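Local coordinates for protein lectin (Pleurotus ostreatus, PDB 6T0Q) that probably binds galactose-type sugars, N-acetylgalactosamine among them, through two calcium-containing beta-sandwich domains of the carbohydrate-binding-module kind, at residues A[200-205]-A[209-214]; A[60-65]-A[139-144]; A[73-78]-A[185-190]. One frame throughout, in Å; residues are numbered along the deposited sequence.

Interaction 1: residues A[200-205]-A[209-214]; sequences WIWTSD and GAAPVG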
ATOM      1  N   TRP A 200      21.781  12.573   9.308  1.00 19.58           N
ATOM      2  CA  TRP A 200      22.063  13.256   8.060  1.00 22.68           C
ATOM      3  C   TRP A 200      22.355  12.210   6.991  1.00 23.00           C
ATOM      4  O   TRP A 200      23.189  11.322   7.198  1.00 18.92           O
ATOM      5  CB  TRP A 200      23.258  14.190   8.217  1.00 20.50           C
ATOM      6  CG  TRP A 200      23.086  15.298   9.222  1.00 20.25           C
ATOM      7  CD1 TRP A 200      23.446  15.277  10.542  1.00 20.19           C
ATOM      8  CD2 TRP A 200      22.548  16.601   8.972  1.00 16.90           C
ATOM      9  NE1 TRP A 200      23.161  16.491  11.128  1.00 21.44           N
ATOM     10  CE2 TRP A 200      22.613  17.321  10.185  1.00 19.09           C
ATOM     11  CE3 TRP A 200      22.027  17.232   7.837  1.00 19.86           C
ATOM     12  CZ2 TRP A 200      22.173  18.642  10.298  1.00 19.10           C
ATOM     13  CZ3 TRP A 200      21.591  18.548   7.952  1.00 22.51           C
ATOM     14  CH2 TRP A 200      21.669  19.235   9.175  1.00 19.50           C
ATOM     15  N   ILE A 201      21.649  12.287   5.862  1.00 21.48           N
ATOM     16  CA  ILE A 201      21.873  11.365   4.755  1.00 21.82           C
ATOM     17  C   ILE A 201      22.208  12.164   3.502  1.00 23.90           C
ATOM     18  O   ILE A 201      21.963  13.372   3.414  1.00 20.29           O
ATOM     19  CB  ILE A 201      20.666  10.428   4.490  1.00 19.86           C
ATOM     20  CG1 ILE A 201      19.418  11.229   4.082  1.00 20.94           C
ATOM     21  CG2 ILE A 201      20.380   9.560   5.719  1.00 19.36           C
ATOM     22  CD1 ILE A 201      18.214  10.340   3.697  1.00 18.29           C
ATOM     23  N   TRP A 202      22.780  11.467   2.524  1.00 19.19           N
ATOM     24  CA  TRP A 202      23.031  12.035   1.205  1.00 20.78           C
ATOM     25  C   TRP A 202      23.173  10.875   0.228  1.00 25.33           C
ATOM     26  O   TRP A 202      23.026   9.707   0.603  1.00 26.71           O
ATOM     27  CB  TRP A 202      24.276  12.932   1.208  1.00 18.60           C
ATOM     28  CG  TRP A 202      24.285  13.977   0.115  1.00 22.23           C
ATOM     29  CD1 TRP A 202      25.084  13.996  -1.006  1.00 24.28           C
ATOM     30  CD2 TRP A 202      23.464  15.154   0.041  1.00 21.82           C
ATOM     31  NE1 TRP A 202      24.812  15.116  -1.757  1.00 22.43           N
ATOM     32  CE2 TRP A 202      23.817  15.838  -1.142  1.00 24.36           C
ATOM     33  CE3 TRP A 202      22.466  15.698   0.867  1.00 22.88           C
ATOM     34  CZ2 TRP A 202      23.207  17.035  -1.523  1.00 23.91           C
ATOM     35  CZ3 TRP A 202      21.861  16.883   0.489  1.00 23.53           C
ATOM     36  CH2 TRP A 202      22.239  17.544  -0.696  1.00 21.10           C
ATOM     37  N   THR A 203      23.434  11.200  -1.037  1.00 25.40           N
ATOM     38  CA  THR A 203      23.846  10.157  -1.966  1.00 26.01           C
ATOM     39  C   THR A 203      25.285   9.746  -1.662  1.00 28.89           C
ATOM     40  O   THR A 203      26.014  10.423  -0.926  1.00 24.63           O
ATOM     41  CB  THR A 203      23.709  10.623  -3.416  1.00 26.87           C
ATOM     42  OG1 THR A 203      24.062  12.009  -3.509  1.00 27.68           O
ATOM     43  CG2 THR A 203      22.281  10.434  -3.905  1.00 28.21           C
ATOM     44  N   SER A 204      25.700   8.622  -2.243  1.00 31.46           N
ATOM     45  CA  SER A 204      26.972   8.018  -1.871  1.00 34.72           C
ATOM     46  C   SER A 204      28.183   8.717  -2.490  1.00 34.70           C
ATOM     47  O   SER A 204      29.310   8.286  -2.233  1.00 34.14           O
ATOM     48  CB  SER A 204      26.970   6.529  -2.237  1.00 35.74           C
ATOM     49  OG  SER A 204      26.719   6.351  -3.617  1.00 38.93           O
ATOM     50  N   ASP A 205      27.990   9.783  -3.277  1.00 33.83           N
ATOM     51  CA  ASP A 205      29.105  10.638  -3.682  1.00 35.04           C
ATOM     52  C   ASP A 205      29.541  11.590  -2.575  1.00 32.87           C
ATOM     53  O   ASP A 205      30.477  12.367  -2.774  1.00 29.81           O
ATOM     54  CB  ASP A 205      28.747  11.440  -4.944  1.00 39.43           C
ATOM     55  CG  ASP A 205      27.471  12.265  -4.784  1.00 43.48           C
ATOM     56  OD1 ASP A 205      26.792  12.150  -3.738  1.00 38.50           O
ATOM     57  OD2 ASP A 205      27.144  13.035  -5.712  1.00 44.23           O
ATOM     58  N   GLY A 209      33.837  14.071   3.852  1.00 37.55           N
ATOM     59  CA  GLY A 209      33.310  15.299   4.418  1.00 35.01           C
ATOM     60  C   GLY A 209      32.852  16.338   3.419  1.00 32.07           C
ATOM     61  O   GLY A 209      32.667  17.500   3.789  1.00 33.44           O
ATOM     62  N   ALA A 210      32.661  15.960   2.160  1.00 34.01           N
ATOM     63  CA  ALA A 210      32.153  16.897   1.170  1.00 35.69           C
ATOM     64  C   ALA A 210      31.464  16.111   0.071  1.00 33.35           C
ATOM     65  O   ALA A 210      31.739  14.927  -0.138  1.00 31.65           O
ATOM     66  CB  ALA A 210      33.268  17.783   0.591  1.00 39.53           C
ATOM     67  N   ALA A 211      30.553  16.775  -0.623  1.00 30.99           N
ATOM     68  CA  ALA A 211      29.848  16.191  -1.750  1.00 28.80           C
ATOM     69  C   ALA A 211      29.965  17.135  -2.933  1.00 27.59           C
ATOM     70  O   ALA A 211      30.213  18.332  -2.755  1.00 28.76           O
ATOM     71  CB  ALA A 211      28.367  15.946  -1.423  1.00 25.34           C
ATOM     72  N   PRO A 212      29.782  16.631  -4.155  1.00 30.57           N
ATOM     73  CA  PRO A 212      29.771  17.521  -5.323  1.00 35.05           C
ATOM     74  C   PRO A 212      28.653  18.550  -5.230  1.00 34.51           C
ATOM     75  O   PRO A 212      27.658  18.368  -4.525  1.00 29.79           O
ATOM     76  CB  PRO A 212      29.540  16.563  -6.502  1.00 36.33           C
ATOM     77  CG  PRO A 212      29.962  15.226  -6.001  1.00 39.44           C
ATOM     78  CD  PRO A 212      29.629  15.217  -4.539  1.00 35.78           C
ATOM     79  N   VAL A 213      28.835  19.654  -5.958  1.00 29.37           N
ATOM     80  CA  VAL A 213      27.769  20.635  -6.122  1.00 33.95           C
ATOM     81  C   VAL A 213      26.641  20.005  -6.925  1.00 33.49           C
ATOM     82  O   VAL A 213      26.883  19.302  -7.912  1.00 32.81           O
ATOM     83  CB  VAL A 213      28.304  21.896  -6.823  1.00 37.00           C
ATOM     84  CG1 VAL A 213      27.165  22.885  -7.109  1.00 33.72           C
ATOM     85  CG2 VAL A 213      29.414  22.543  -5.995  1.00 35.42           C
ATOM     86  N   GLY A 214      25.399  20.242  -6.506  1.00 26.61           N
ATOM     87  CA  GLY A 214      24.269  19.767  -7.290  1.00 24.10           C
ATOM     88  C   GLY A 214      23.097  19.314  -6.443  1.00 30.08           C
ATOM     89  O   GLY A 214      23.159  19.349  -5.206  1.00 27.12           O
TER
HETATM   90  O   HOH W   1      25.849  16.298  -4.157  1.00 34.64           O

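Interaction 2: residues A[60-65]-A[139-144]; sequences TAPCGK and TSETFV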
ATOM      1  N   THR A  60     -16.266  18.120  22.692  1.00 32.75           N
ATOM      2  CA  THR A  60     -17.060  17.990  21.477  1.00 38.12           C
ATOM      3  C   THR A  60     -16.524  18.907  20.379  1.00 38.84           C
ATOM      4  O   THR A  60     -15.933  19.956  20.651  1.00 47.06           O
ATOM      5  CB  THR A  60     -18.524  18.307  21.772  1.00 41.16           C
ATOM      6  OG1 THR A  60     -18.608  19.569  22.453  1.00 42.47           O
ATOM      7  CG2 THR A  60     -19.106  17.237  22.676  1.00 38.80           C
ATOM      8  N   ALA A  61     -16.700  18.473  19.115  1.00 39.57           N
ATOM      9  CA  ALA A  61     -16.291  19.315  17.997  1.00 42.90           C
ATOM     10  C   ALA A  61     -17.306  20.434  17.793  1.00 47.86           C
ATOM     11  O   ALA A  61     -18.510  20.209  17.947  1.00 41.55           O
ATOM     12  CB  ALA A  61     -16.169  18.503  16.710  1.00 36.56           C
ATOM     13  N   PRO A  62     -16.849  21.646  17.474  1.00 53.18           N
ATOM     14  CA  PRO A  62     -17.790  22.716  17.120  1.00 53.17           C
ATOM     15  C   PRO A  62     -18.653  22.302  15.936  1.00 54.26           C
ATOM     16  O   PRO A  62     -18.203  21.597  15.032  1.00 49.13           O
ATOM     17  CB  PRO A  62     -16.875  23.897  16.772  1.00 49.07           C
ATOM     18  CG  PRO A  62     -15.601  23.620  17.539  1.00 50.56           C
ATOM     19  CD  PRO A  62     -15.455  22.124  17.552  1.00 51.84           C
ATOM     20  N   CYS A  63     -19.915  22.723  15.963  1.00 65.97           N
ATOM     21  CA  CYS A  63     -20.836  22.330  14.907  1.00 67.96           C
ATOM     22  C   CYS A  63     -20.336  22.827  13.558  1.00 54.28           C
ATOM     23  O   CYS A  63     -19.757  23.911  13.450  1.00 57.05           O
ATOM     24  CB  CYS A  63     -22.238  22.869  15.194  1.00 84.00           C
ATOM     25  SG  CYS A  63     -23.059  22.066  16.596  1.00 91.96           S
ATOM     26  N   GLY A  64     -20.532  22.008  12.528  1.00 48.06           N
ATOM     27  CA  GLY A  64     -20.156  22.360  11.178  1.00 47.89           C
ATOM     28  C   GLY A  64     -18.821  21.818  10.706  1.00 50.18           C
ATOM     29  O   GLY A  64     -18.495  21.983   9.525  1.00 48.76           O
ATOM     30  N   LYS A  65     -18.038  21.185  11.577  1.00 57.68           N
ATOM     31  CA  LYS A  65     -16.742  20.662  11.161  1.00 55.34           C
ATOM     32  C   LYS A  65     -16.396  19.424  11.972  1.00 47.26           C
ATOM     33  O   LYS A  65     -16.983  19.152  13.024  1.00 40.54           O
ATOM     34  CB  LYS A  65     -15.634  21.709  11.311  1.00 51.59           C
ATOM     35  CG  LYS A  65     -15.620  22.390  12.660  1.00 42.38           C
ATOM     36  CD  LYS A  65     -14.400  23.263  12.793  1.00 44.27           C
ATOM     37  CE  LYS A  65     -14.744  24.708  13.034  1.00 45.14           C
ATOM     38  NZ  LYS A  65     -13.570  25.405  13.623  1.00 41.93           N
ATOM     39  N   THR A 139      -9.068  24.803   9.938  1.00 28.16           N
ATOM     40  CA  THR A 139      -8.987  25.603  11.153  1.00 29.75           C
ATOM     41  C   THR A 139      -8.485  24.743  12.317  1.00 31.38           C
ATOM     42  O   THR A 139      -8.330  23.526  12.206  1.00 23.73           O
ATOM     43  CB  THR A 139     -10.343  26.222  11.486  1.00 30.01           C
ATOM     44  OG1 THR A 139     -11.285  25.187  11.796  1.00 28.96           O
ATOM     45  CG2 THR A 139     -10.873  27.054  10.299  1.00 33.79           C
ATOM     46  N   SER A 140      -8.227  25.393  13.449  1.00 25.16           N
ATOM     47  CA  SER A 140      -7.760  24.696  14.640  1.00 27.32           C
ATOM     48  C   SER A 140      -8.244  25.440  15.878  1.00 30.93           C
ATOM     49  O   SER A 140      -8.618  26.613  15.807  1.00 26.18           O
ATOM     50  CB  SER A 140      -6.235  24.576  14.640  1.00 31.41           C
ATOM     51  OG  SER A 140      -5.656  25.863  14.587  1.00 37.70           O
ATOM     52  N   GLU A 141      -8.246  24.742  17.015  1.00 25.00           N
ATOM     53  CA  GLU A 141      -8.663  25.346  18.279  1.00 24.71           C
ATOM     54  C   GLU A 141      -7.983  24.625  19.436  1.00 21.87           C
ATOM     55  O   GLU A 141      -7.854  23.396  19.417  1.00 22.04           O
ATOM     56  CB  GLU A 141     -10.187  25.298  18.466  1.00 23.96           C
ATOM     57  CG  GLU A 141     -10.660  25.829  19.834  1.00 29.18           C
ATOM     58  CD  GLU A 141     -12.181  25.913  19.949  1.00 40.50           C
ATOM     59  OE1 GLU A 141     -12.870  25.684  18.931  1.00 39.31           O
ATOM     60  OE2 GLU A 141     -12.679  26.212  21.056  1.00 39.95           O
ATOM     61  N   THR A 142      -7.548  25.393  20.441  1.00 20.10           N
ATOM     62  CA  THR A 142      -6.828  24.848  21.594  1.00 18.60           C
ATOM     63  C   THR A 142      -7.801  24.611  22.741  1.00 24.28           C
ATOM     64  O   THR A 142      -8.640  25.469  23.036  1.00 24.69           O
ATOM     65  CB  THR A 142      -5.711  25.787  22.059  1.00 25.50           C
ATOM     66  OG1 THR A 142      -4.875  26.112  20.945  1.00 44.58           O
ATOM     67  CG2 THR A 142      -4.828  25.107  23.146  1.00 22.81           C
ATOM     68  N   PHE A 143      -7.691  23.447  23.374  1.00 22.22           N
ATOM     69  CA  PHE A 143      -8.454  23.111  24.569  1.00 20.01           C
ATOM     70  C   PHE A 143      -7.463  22.814  25.688  1.00 21.25           C
ATOM     71  O   PHE A 143      -6.376  22.300  25.430  1.00 19.83           O
ATOM     72  CB  PHE A 143      -9.378  21.913  24.306  1.00 19.20           C
ATOM     73  CG  PHE A 143     -10.358  22.150  23.175  1.00 26.75           C
ATOM     74  CD1 PHE A 143     -10.000  21.896  21.861  1.00 25.33           C
ATOM     75  CD2 PHE A 143     -11.627  22.652  23.434  1.00 26.89           C
ATOM     76  CE1 PHE A 143     -10.899  22.126  20.821  1.00 28.28           C
ATOM     77  CE2 PHE A 143     -12.533  22.876  22.406  1.00 31.57           C
ATOM     78  CZ  PHE A 143     -12.167  22.617  21.100  1.00 29.58           C
ATOM     79  N   VAL A 144      -7.825  23.161  26.929  1.00 17.32           N
ATOM     80  CA  VAL A 144      -6.883  23.095  28.041  1.00 20.84           C
ATOM     81  C   VAL A 144      -7.482  22.312  29.202  1.00 23.88           C
ATOM     82  O   VAL A 144      -8.695  22.142  29.313  1.00 22.48           O
ATOM     83  CB  VAL A 144      -6.461  24.501  28.531  1.00 21.34           C
ATOM     84  CG1 VAL A 144      -5.776  25.276  27.409  1.00 19.24           C
ATOM     85  CG2 VAL A 144      -7.683  25.277  29.060  1.00 22.29           C
TER
HETATM   86  O   HOH W   2     -13.148  26.194  16.251  1.00 39.77           O

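Interaction 3: residues A[73-78]-A[185-190]; sequences VVASDD and GPPVLP. With CA (calcium ion), chain F.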
ATOM      1  N   VAL A  73       0.544  19.041  24.303  1.00 15.88           N
ATOM      2  CA  VAL A  73       1.673  19.264  25.205  1.00 17.08           C
ATOM      3  C   VAL A  73       1.162  19.086  26.626  1.00 20.42           C
ATOM      4  O   VAL A  73       0.150  19.691  26.997  1.00 18.37           O
ATOM      5  CB  VAL A  73       2.311  20.656  25.030  1.00 21.21           C
ATOM      6  CG1 VAL A  73       3.426  20.854  26.079  1.00 15.37           C
ATOM      7  CG2 VAL A  73       2.886  20.820  23.604  1.00 18.23           C
ATOM      8  N   VAL A  74       1.853  18.261  27.418  1.00 16.47           N
ATOM      9  CA  VAL A  74       1.386  17.923  28.762  1.00 17.76           C
ATOM     10  C   VAL A  74       2.559  18.000  29.735  1.00 21.90           C
ATOM     11  O   VAL A  74       3.696  17.660  29.388  1.00 18.91           O
ATOM     12  CB  VAL A  74       0.701  16.535  28.791  1.00 20.81           C
ATOM     13  CG1 VAL A  74       1.629  15.443  28.246  1.00 22.38           C
ATOM     14  CG2 VAL A  74       0.223  16.195  30.206  1.00 17.26           C
ATOM     15  N   ALA A  75       2.286  18.487  30.946  1.00 18.52           N
ATOM     16  CA  ALA A  75       3.279  18.569  32.007  1.00 18.74           C
ATOM     17  C   ALA A  75       2.633  18.110  33.303  1.00 22.59           C
ATOM     18  O   ALA A  75       1.410  18.170  33.458  1.00 19.85           O
ATOM     19  CB  ALA A  75       3.822  19.994  32.167  1.00 15.80           C
ATOM     20  N   SER A  76       3.460  17.681  34.257  1.00 18.27           N
ATOM     21  CA  SER A  76       2.886  17.107  35.466  1.00 18.16           C
ATOM     22  C   SER A  76       3.839  17.252  36.636  1.00 22.83           C
ATOM     23  O   SER A  76       5.056  17.235  36.475  1.00 19.08           O
ATOM     24  CB  SER A  76       2.550  15.618  35.278  1.00 20.12           C
ATOM     25  OG  SER A  76       3.708  14.883  34.875  1.00 20.38           O
ATOM     26  N   ASP A  77       3.262  17.319  37.823  1.00 20.34           N
ATOM     27  CA  ASP A  77       4.007  17.156  39.062  1.00 20.59           C
ATOM     28  C   ASP A  77       3.254  16.100  39.853  1.00 21.88           C
ATOM     29  O   ASP A  77       2.186  16.393  40.391  1.00 22.17           O
ATOM     30  CB  ASP A  77       4.091  18.487  39.815  1.00 21.31           C
ATOM     31  CG  ASP A  77       4.920  18.403  41.092  1.00 26.74           C
ATOM     32  OD1 ASP A  77       5.366  17.290  41.458  1.00 26.52           O
ATOM     33  OD2 ASP A  77       5.129  19.465  41.721  1.00 22.88           O
ATOM     34  N   ASP A  78       3.774  14.864  39.917  1.00 20.48           N
ATOM     35  CA  ASP A  78       5.088  14.439  39.420  1.00 21.12           C
ATOM     36  C   ASP A  78       5.065  13.736  38.064  1.00 21.96           C
ATOM     37  O   ASP A  78       6.016  13.837  37.306  1.00 22.30           O
ATOM     38  CB  ASP A  78       5.734  13.468  40.417  1.00 24.52           C
ATOM     39  CG  ASP A  78       6.122  14.133  41.711  1.00 28.59           C
ATOM     40  OD1 ASP A  78       7.226  14.712  41.749  1.00 27.23           O
ATOM     41  OD2 ASP A  78       5.326  14.086  42.679  1.00 28.03           O
ATOM     42  N   GLY A 185       5.797  27.715  37.865  1.00 23.88           N
ATOM     43  CA  GLY A 185       6.359  28.540  36.822  1.00 24.51           C
ATOM     44  C   GLY A 185       6.032  27.957  35.455  1.00 23.24           C
ATOM     45  O   GLY A 185       5.484  26.858  35.349  1.00 24.33           O
ATOM     46  N   PRO A 186       6.359  28.681  34.386  1.00 25.25           N
ATOM     47  CA  PRO A 186       5.865  28.304  33.037  1.00 24.41           C
ATOM     48  C   PRO A 186       6.704  27.196  32.418  1.00 27.22           C
ATOM     49  O   PRO A 186       7.901  27.387  32.168  1.00 24.16           O
ATOM     50  CB  PRO A 186       5.999  29.614  32.242  1.00 26.79           C
ATOM     51  CG  PRO A 186       7.124  30.375  32.949  1.00 32.05           C
ATOM     52  CD  PRO A 186       7.002  30.014  34.411  1.00 26.27           C
ATOM     53  N   PRO A 187       6.123  26.026  32.141  1.00 22.55           N
ATOM     54  CA  PRO A 187       6.917  24.956  31.521  1.00 19.99           C
ATOM     55  C   PRO A 187       7.402  25.366  30.138  1.00 23.53           C
ATOM     56  O   PRO A 187       6.685  26.018  29.375  1.00 24.75           O
ATOM     57  CB  PRO A 187       5.937  23.777  31.446  1.00 21.85           C
ATOM     58  CG  PRO A 187       4.886  24.078  32.491  1.00 20.04           C
ATOM     59  CD  PRO A 187       4.751  25.583  32.452  1.00 18.60           C
ATOM     60  N   VAL A 188       8.642  24.988  29.818  1.00 22.05           N
ATOM     61  CA  VAL A 188       9.172  25.258  28.487  1.00 21.35           C
ATOM     62  C   VAL A 188       8.614  24.219  27.524  1.00 17.79           C
ATOM     63  O   VAL A 188       8.409  23.051  27.884  1.00 21.82           O
ATOM     64  CB  VAL A 188      10.713  25.264  28.482  1.00 30.74           C
ATOM     65  CG1 VAL A 188      11.260  26.166  29.600  1.00 35.47           C
ATOM     66  CG2 VAL A 188      11.260  23.870  28.609  1.00 35.82           C
ATOM     67  N   LEU A 189       8.330  24.648  26.307  1.00 20.33           N
ATOM     68  CA  LEU A 189       7.810  23.729  25.313  1.00 24.43           C
ATOM     69  C   LEU A 189       8.941  22.834  24.813  1.00 24.25           C
ATOM     70  O   LEU A 189      10.052  23.315  24.589  1.00 23.42           O
ATOM     71  CB  LEU A 189       7.192  24.513  24.156  1.00 19.43           C
ATOM     72  CG  LEU A 189       5.983  25.391  24.507  1.00 25.30           C
ATOM     73  CD1 LEU A 189       5.577  26.289  23.334  1.00 21.24           C
ATOM     74  CD2 LEU A 189       4.799  24.523  24.945  1.00 21.65           C
ATOM     75  N   PRO A 190       8.704  21.536  24.650  1.00 24.49           N
ATOM     76  CA  PRO A 190       9.717  20.668  24.042  1.00 22.84           C
ATOM     77  C   PRO A 190       9.817  20.951  22.555  1.00 24.44           C
ATOM     78  O   PRO A 190       8.941  21.625  21.990  1.00 22.76           O
ATOM     79  CB  PRO A 190       9.161  19.259  24.293  1.00 22.09           C
ATOM     80  CG  PRO A 190       7.682  19.463  24.207  1.00 23.37           C
ATOM     81  CD  PRO A 190       7.423  20.830  24.837  1.00 22.29           C
TER
HETATM   82 CA    CA F 403       4.695  16.415  43.764  1.00 28.90          CA
HETATM   83  O   HOH W   3       7.419  16.281  43.841  1.00 28.47           O

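Interaction 1: residues A[200-205]-A[209-214]
W202 and A211 meet where the chain leaves strand 199-202 of the C-terminal beta-sandwich and a short loop brings it back to strand 214-222; both strands belong to the same sheet. The packing part is small. The methyl of A211 comes obliquely to the five-membered ring of W202, its CB lying 3.7 Å from W202 NE1; a small side chain fits here because it reaches the indole and still leaves the NE1 direction clear for a water. P212 makes the other packing contact. Its ring crosses the D205 side chain obliquely, with P212 CD 3.5 Å from D205 OD2, a carbon-to-oxygen contact; proline, with its phi held near -61°, suits a loop that stays extended before strand 214-222.

The polar part turns on D205. With CG set between the backbone N and the carbonyl carbon (chi1 55°), the carboxylate is brought back toward T203, and T203 OG1 donates to D205 OD1 over 2.7 Å, on the syn side but 32° out of the carboxylate plane. D205 OD2 has a salt bridge to R216, so both oxygens are occupied.

Water joins the segments near calcium ligand N281, whose ND2 also bonds P212 O. Lying in the indole plane at its edge, the water accepts from W202 NE1 at 2.9 Å and donates to P212 O at 2.8 Å.

Interaction 2: residues A[60-65]-A[139-144]
K65 reaches across to T139, the ammonium NZ donating to T139 OG1 at 2.9 Å while the two side chains lie at about a right angle. The lysine does not run straight: chi3 of 121° bends it, steering NZ toward the hydroxyl, and a second hydrogen of NZ goes to a water at 2.8 Å. That water donates to E141 OE1 at 2.7 Å, so the opposite charges are bridged by water and do not touch, NZ and OE1 being 5.4 Å apart. E141 can reach the water because its chain is extended throughout, CG anti to the backbone N (chi1 176°); the same OE1 lies 3.7 Å from P62 CG, ring and glutamate chain crossing at a slant. T139 OG1 is also hydrogen-bonded to D137, and threonine suits a place where one hydroxyl has to serve both partners.

P62 opens a type II turn ending at K65, with G64 at the positive phi such turns favour. The turn belongs to the loop joining strand 51-60 of one sheet to strand 67-76 of the other; its side chains reach T139, just before strand 140-144, and E141 within it. This outermost strand lies beside 126-135, whose F135 receives K65 in a cation-pi contact.

Interaction 3: residues A[73-78]-A[185-190]
V73 faces L189 and P190, and its side chain has the largest share of a buried, wholly apolar contact. Its CB stands back, 4.6 Å from L189 CD2. From there the two methyls part. CG1, anti to the backbone N (chi1 176°), leads the approach: it meets L189 CD2 at 4.1 Å and P190 CD at 4.2 Å, and so sits against both. CG2 lies 4.4 Å from the same L189 CD2. A beta-branched residue fits here, since it favours the strand and offers two methyls to its neighbours. Farther along, A75 CB touches P187 CG at 4.2 Å; W35 packs on both of these residues, and an alanine is short enough to leave the indole and the proline ring room together.

Strand 67-76 is part of the four-stranded sheet of the N-terminal beta-sandwich, and 185-190 is the extended, proline-rich segment that crosses it on the way to the second domain. Prolines suit that course, having no N-H to pair with a strand.

Past S76 the chain turns a corner into strand 79-84 of the other sheet, through a cis peptide between D77 and D78, an arrangement consistent with bringing both carboxylates to one calcium. Each binds by a single oxygen: D77 OD1 at 2.6 Å and D78 OD2 at 2.6 Å. N118 OD1, S123 OG and the backbone O of P124 supply three more ligands and a water a sixth, at 2.7 Å; the water also donates to D78 OD1. D77 OD2, turned from the ion, is hydrogen-bonded to W184 NE1, and W184 directly precedes 185-190.

How the interactions relate
Interactions 2 and 3 belong to the N-terminal sandwich and interaction 1 to the C-terminal one. Interactions 2 and 3 reach the same sheet, with centres about 23 Å apart and nearest atoms about 7 Å apart, and their segments alternate along the chain. Segment 185-190 leads on toward interaction 1, whose centre lies about 40 Å from that of interaction 3. Each sandwich has a calcium: D77 and D78 of interaction 3 bind one, while W202 of interaction 1 comes to about 7 Å from the other. Interaction 2 is remote from both metals, although its T60 touches an N-acetylglucosamine that is probably part of a glycan on N58; the centres of interactions 1 and 2 are about 45 Å apart.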